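Side-chain contacts in hypothetical protein yiiX (Escherichia coli, PDB 2IF6), which is of unproven function but, as a metalloprotein of the permuted papain-like YaeF/YiiX (C92) family, is probably a hydrolase that may bind lipids: residues 79-82 with 83-87; 90-93 with 94-97. One frame throughout, in Å; residues are numbered along the deposited sequence.

Contact 1: residues 79-82 with 83-87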
loop_
_atom_site.group_PDB
_atom_site.type_symbol
_atom_site.label_atom_id
_atom_site.label_comp_id
_atom_site.label_asym_id
_atom_site.label_seq_id
_atom_site.Cartn_x
_atom_site.Cartn_y
_atom_site.Cartn_z
ATOM N N LEU A 79 9.903 -12.090 10.277
ATOM C CA LEU A 79 10.163 -13.033 9.169
ATOM C C LEU A 79 11.582 -13.595 9.293
ATOM O O LEU A 79 12.472 -12.909 9.851
ATOM C CB LEU A 79 10.077 -12.270 7.840
ATOM C CG LEU A 79 8.675 -11.710 7.569
ATOM C CD1 LEU A 79 8.666 -11.101 6.209
ATOM C CD2 LEU A 79 7.591 -12.826 7.646
ATOM N N SER A 80 11.791 -14.828 8.791
ATOM C CA SER A 80 13.124 -15.405 8.734
ATOM C C SER A 80 13.870 -14.744 7.579
ATOM O O SER A 80 13.263 -14.098 6.698
ATOM C CB SER A 80 13.055 -16.907 8.443
ATOM O OG SER A 80 12.479 -17.121 7.161
ATOM N N VAL A 81 15.182 -14.929 7.553
ATOM C CA VAL A 81 15.979 -14.458 6.412
ATOM C C VAL A 81 15.494 -15.058 5.095
ATOM O O VAL A 81 15.407 -14.360 4.072
ATOM C CB VAL A 81 17.504 -14.688 6.663
ATOM C CG1 VAL A 81 18.309 -14.598 5.353
ATOM C CG2 VAL A 81 18.003 -13.687 7.708
ATOM N N GLU A 82 15.122 -16.338 5.111
ATOM C CA GLU A 82 14.588 -16.979 3.914
ATOM C C GLU A 82 13.250 -16.347 3.412
ATOM O O GLU A 82 13.037 -16.141 2.192
ATOM C CB GLU A 82 14.400 -18.472 4.216
ATOM C CG GLU A 82 14.079 -19.328 2.970
ATOM C CD GLU A 82 13.735 -20.777 3.326
ATOM O OE1 GLU A 82 14.406 -21.356 4.227
ATOM O OE2 GLU A 82 12.778 -21.332 2.717
ATOM N N GLN A 83 12.348 -16.064 4.347
ATOM C CA GLN A 83 11.083 -15.390 4.012
ATOM C C GLN A 83 11.370 -14.010 3.403
ATOM O O GLN A 83 10.842 -13.677 2.362
ATOM C CB GLN A 83 10.204 -15.265 5.249
ATOM C CG GLN A 83 9.613 -16.610 5.688
ATOM C CD GLN A 83 8.810 -16.502 6.947
ATOM O OE1 GLN A 83 9.292 -16.021 7.981
ATOM N NE2 GLN A 83 7.566 -16.968 6.884
ATOM N N GLN A 84 12.232 -13.240 4.057
ATOM C CA GLN A 84 12.645 -11.929 3.552
ATOM C C GLN A 84 13.211 -11.975 2.113
ATOM O O GLN A 84 12.844 -11.144 1.276
ATOM C CB GLN A 84 13.620 -11.294 4.547
ATOM C CG GLN A 84 13.005 -10.944 5.900
ATOM C CD GLN A 84 14.069 -10.378 6.862
ATOM O OE1 GLN A 84 15.136 -9.971 6.430
ATOM N NE2 GLN A 84 13.777 -10.353 8.143
ATOM N N GLN A 85 14.108 -12.929 1.836
ATOM C CA GLN A 85 14.680 -13.149 0.500
ATOM C C GLN A 85 13.605 -13.535 -0.528
ATOM O O GLN A 85 13.733 -13.219 -1.716
ATOM C CB GLN A 85 15.752 -14.256 0.518
ATOM C CG GLN A 85 17.081 -13.812 1.149
ATOM C CD GLN A 85 18.066 -14.946 1.454
ATOM O OE1 GLN A 85 17.794 -16.141 1.207
ATOM N NE2 GLN A 85 19.225 -14.568 2.007
ATOM N N LYS A 86 12.559 -14.229 -0.092
ATOM C CA LYS A 86 11.471 -14.540 -1.035
ATOM C C LYS A 86 10.633 -13.295 -1.373
ATOM O O LYS A 86 10.244 -13.100 -2.541
ATOM C CB LYS A 86 10.595 -15.682 -0.525
ATOM C CG LYS A 86 11.289 -17.029 -0.579
ATOM C CD LYS A 86 10.439 -18.109 0.078
ATOM C CE LYS A 86 11.162 -19.458 0.070
ATOM N NZ LYS A 86 10.292 -20.542 0.630
ATOM N N LEU A 87 10.370 -12.450 -0.373
ATOM C CA LEU A 87 9.665 -11.168 -0.635
ATOM C C LEU A 87 10.481 -10.297 -1.570
ATOM O O LEU A 87 9.948 -9.768 -2.556
ATOM C CB LEU A 87 9.382 -10.401 0.661
ATOM C CG LEU A 87 8.314 -11.017 1.571
ATOM C CD1 LEU A 87 8.450 -10.383 2.928
ATOM C CD2 LEU A 87 6.860 -10.936 1.021
#
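Gln83 folds back over Ser80 at the start of helix 81-91, and its side chain meets Ser80 from CB to OE1. Gln83 CB lies 3.6 Å from Ser80 O. Gln83 CG, turned beside its own backbone N and anti to the carbonyl carbon (chi1 -72°), passes 3.3 Å from Ser80 OG. From there the chain runs extended, and CD lies beside Ser80, about equally far from its OG and N. At the tip Gln83 OE1 accepts from Ser80 N at 2.9 Å, the donor lying in the carbonyl plane on a lone pair, with the N-H nearly straight at 166°. The return bond runs from Gln83 N to Ser80 OG, 3.0 Å long and equally straight. These reciprocal bonds make a capping box with Ser80 as N-cap: they occupy two backbone N-H groups that the first turn of a helix cannot satisfy with its own carbonyls. Gln83 OE1 also rests against Leu79, 3.3 Å from Leu79 CA, and the two side chains cross at about a right angle. Leu79 CD1 then reaches forward to Leu87 CD1, 3.4 Å away and tighter than usual for two methyl carbons. Tyr120 of helix 112-124 touches both leucines. Gln84 NE2 adds a long, weak bond to Leu79 O. Farther along the helix, Glu82 and Lys86 lie side by side, pointing the same way, and Glu82 OE2 meets Lys86 NZ at 3.3 Å in a weak salt bridge one turn apart.

Contact 2: residues 90-93 with 94-97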
loop_
_atom_site.group_PDB
_atom_site.type_symbol
_atom_site.label_atom_id
_atom_site.label_comp_id
_atom_site.label_asym_id
_atom_site.label_seq_id
_atom_site.Cartn_x
_atom_site.Cartn_y
_atom_site.Cartn_z
ATOM N N THR A 90 10.402 -11.811 -5.242
ATOM C CA THR A 90 9.100 -11.606 -5.860
ATOM C C THR A 90 8.866 -10.157 -6.215
ATOM O O THR A 90 8.326 -9.876 -7.270
ATOM C CB THR A 90 7.985 -12.095 -4.915
ATOM O OG1 THR A 90 8.167 -13.487 -4.690
ATOM C CG2 THR A 90 6.600 -11.881 -5.523
ATOM N N ALA A 91 9.275 -9.232 -5.332
ATOM C CA ALA A 91 9.071 -7.809 -5.586
ATOM C C ALA A 91 9.661 -7.442 -6.951
ATOM O O ALA A 91 9.116 -6.587 -7.657
ATOM C CB ALA A 91 9.681 -6.967 -4.505
ATOM N N LYS A 92 10.772 -8.091 -7.313
ATOM C CA LYS A 92 11.478 -7.768 -8.564
ATOM C C LYS A 92 10.620 -7.946 -9.809
ATOM O O LYS A 92 10.818 -7.257 -10.782
ATOM C CB LYS A 92 12.742 -8.618 -8.715
ATOM C CG LYS A 92 13.835 -8.258 -7.743
ATOM C CD LYS A 92 15.072 -9.136 -7.981
ATOM C CE LYS A 92 16.188 -8.714 -7.021
ATOM N NZ LYS A 92 17.406 -9.610 -7.068
ATOM N N ARG A 93 9.666 -8.862 -9.763
ATOM C CA ARG A 93 8.815 -9.191 -10.910
ATOM C C ARG A 93 7.838 -8.071 -11.271
ATOM O O ARG A 93 7.307 -8.060 -12.366
ATOM C CB ARG A 93 8.043 -10.496 -10.657
ATOM C CG ARG A 93 8.929 -11.693 -10.236
ATOM C CD ARG A 93 8.102 -12.919 -9.823
ATOM N NE ARG A 93 7.060 -13.253 -10.794
ATOM C CZ ARG A 93 5.823 -13.632 -10.458
ATOM N NH1 ARG A 93 5.469 -13.729 -9.171
ATOM N NH2 ARG A 93 4.926 -13.907 -11.406
ATOM N N TYR A 94 7.613 -7.124 -10.356
ATOM C CA TYR A 94 6.637 -6.036 -10.563
ATOM C C TYR A 94 7.306 -4.691 -10.887
ATOM O O TYR A 94 6.617 -3.714 -11.212
ATOM C CB TYR A 94 5.748 -5.877 -9.309
ATOM C CG TYR A 94 4.931 -7.120 -9.001
ATOM C CD1 TYR A 94 3.635 -7.256 -9.478
ATOM C CD2 TYR A 94 5.466 -8.154 -8.240
ATOM C CE1 TYR A 94 2.880 -8.413 -9.192
ATOM C CE2 TYR A 94 4.743 -9.320 -7.980
ATOM C CZ TYR A 94 3.456 -9.441 -8.451
ATOM O OH TYR A 94 2.741 -10.589 -8.177
ATOM N N LEU A 95 8.638 -4.631 -10.799
ATOM C CA LEU A 95 9.333 -3.378 -11.022
ATOM C C LEU A 95 9.053 -2.853 -12.420
ATOM O O LEU A 95 8.985 -3.631 -13.391
ATOM C CB LEU A 95 10.853 -3.539 -10.845
ATOM C CG LEU A 95 11.327 -3.752 -9.418
ATOM C CD1 LEU A 95 12.744 -4.288 -9.373
ATOM C CD2 LEU A 95 11.207 -2.424 -8.561
ATOM N N GLY A 96 8.865 -1.546 -12.521
ATOM C CA GLY A 96 8.593 -0.918 -13.807
ATOM C C GLY A 96 7.152 -0.915 -14.275
ATOM O O GLY A 96 6.855 -0.293 -15.283
ATOM N N LYS A 97 6.252 -1.601 -13.578
ATOM C CA LYS A 97 4.815 -1.581 -13.937
ATOM C C LYS A 97 4.245 -0.173 -13.703
ATOM O O LYS A 97 4.523 0.441 -12.658
ATOM C CB LYS A 97 4.024 -2.596 -13.115
ATOM C CG LYS A 97 4.257 -4.089 -13.512
ATOM C CD LYS A 97 3.467 -4.450 -14.754
ATOM C CE LYS A 97 3.799 -5.883 -15.276
ATOM N NZ LYS A 97 3.277 -6.871 -14.303
#
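This is a local contact at the C-terminal end of helix 81-91, where Tyr94 turns back along Thr90 as the chain leaves for the loop leading to helix 112-124. The two side chains run alongside each other in the same direction, and Thr90 CG2 sits 4.0 Å from Tyr94 CE2. With CG set beside its own backbone N (chi1 -62°), the tyrosine brings one ring edge to the helix end: Thr90 O lies near the ring plane, 3.5 Å from Tyr94 CD2. The ring is buried, with Val115, Val119 and Asn122 of helix 112-124 and Phe47 of strand 43-49 among its neighbours. Thr90 OG1 is hydrogen-bonded one turn back, to Lys86 O. The backbone tightens here: Tyr94 N donates to Ala91 O over 3.1 Å, from well above the carbonyl plane (49° out of it). A weak bond of 3.4 Å follows from Leu95 N to Lys92 O. Leu95 CD1 lies 3.8 Å from Lys92 CA, and both side chains also touch Tyr55 of strand 53-57. Beyond them Lys97 N bonds to Tyr94 O at 3.2 Å, while Gly96 and Lys97 make backbone bonds to Val53. The chain thus passes from i+3 to i bonds into a type II beta turn from Tyr94 to Lys97, with Gly96 at the third position, where a positive phi is usual for that turn.

Contacts 1 and 2 lie near the two ends of helix 81-91, their centres about 17 Å apart, and follow one another along the chain without touching otherwise. Contact 1 is a surface contact, with Leu87 as its buried member; contact 2 is partly buried and lies nearer the centre of the chain. Their chemistry differs accordingly. At the start of the helix, polar side chains bond to backbone groups and a charged pair lies outside; at its end, an aromatic ring packs inward and the bonds across the contact are between backbone atoms. Both pack against helix 112-124, but residues 90-97 also meet strands 43-49 and 53-57 of the antiparallel sheet.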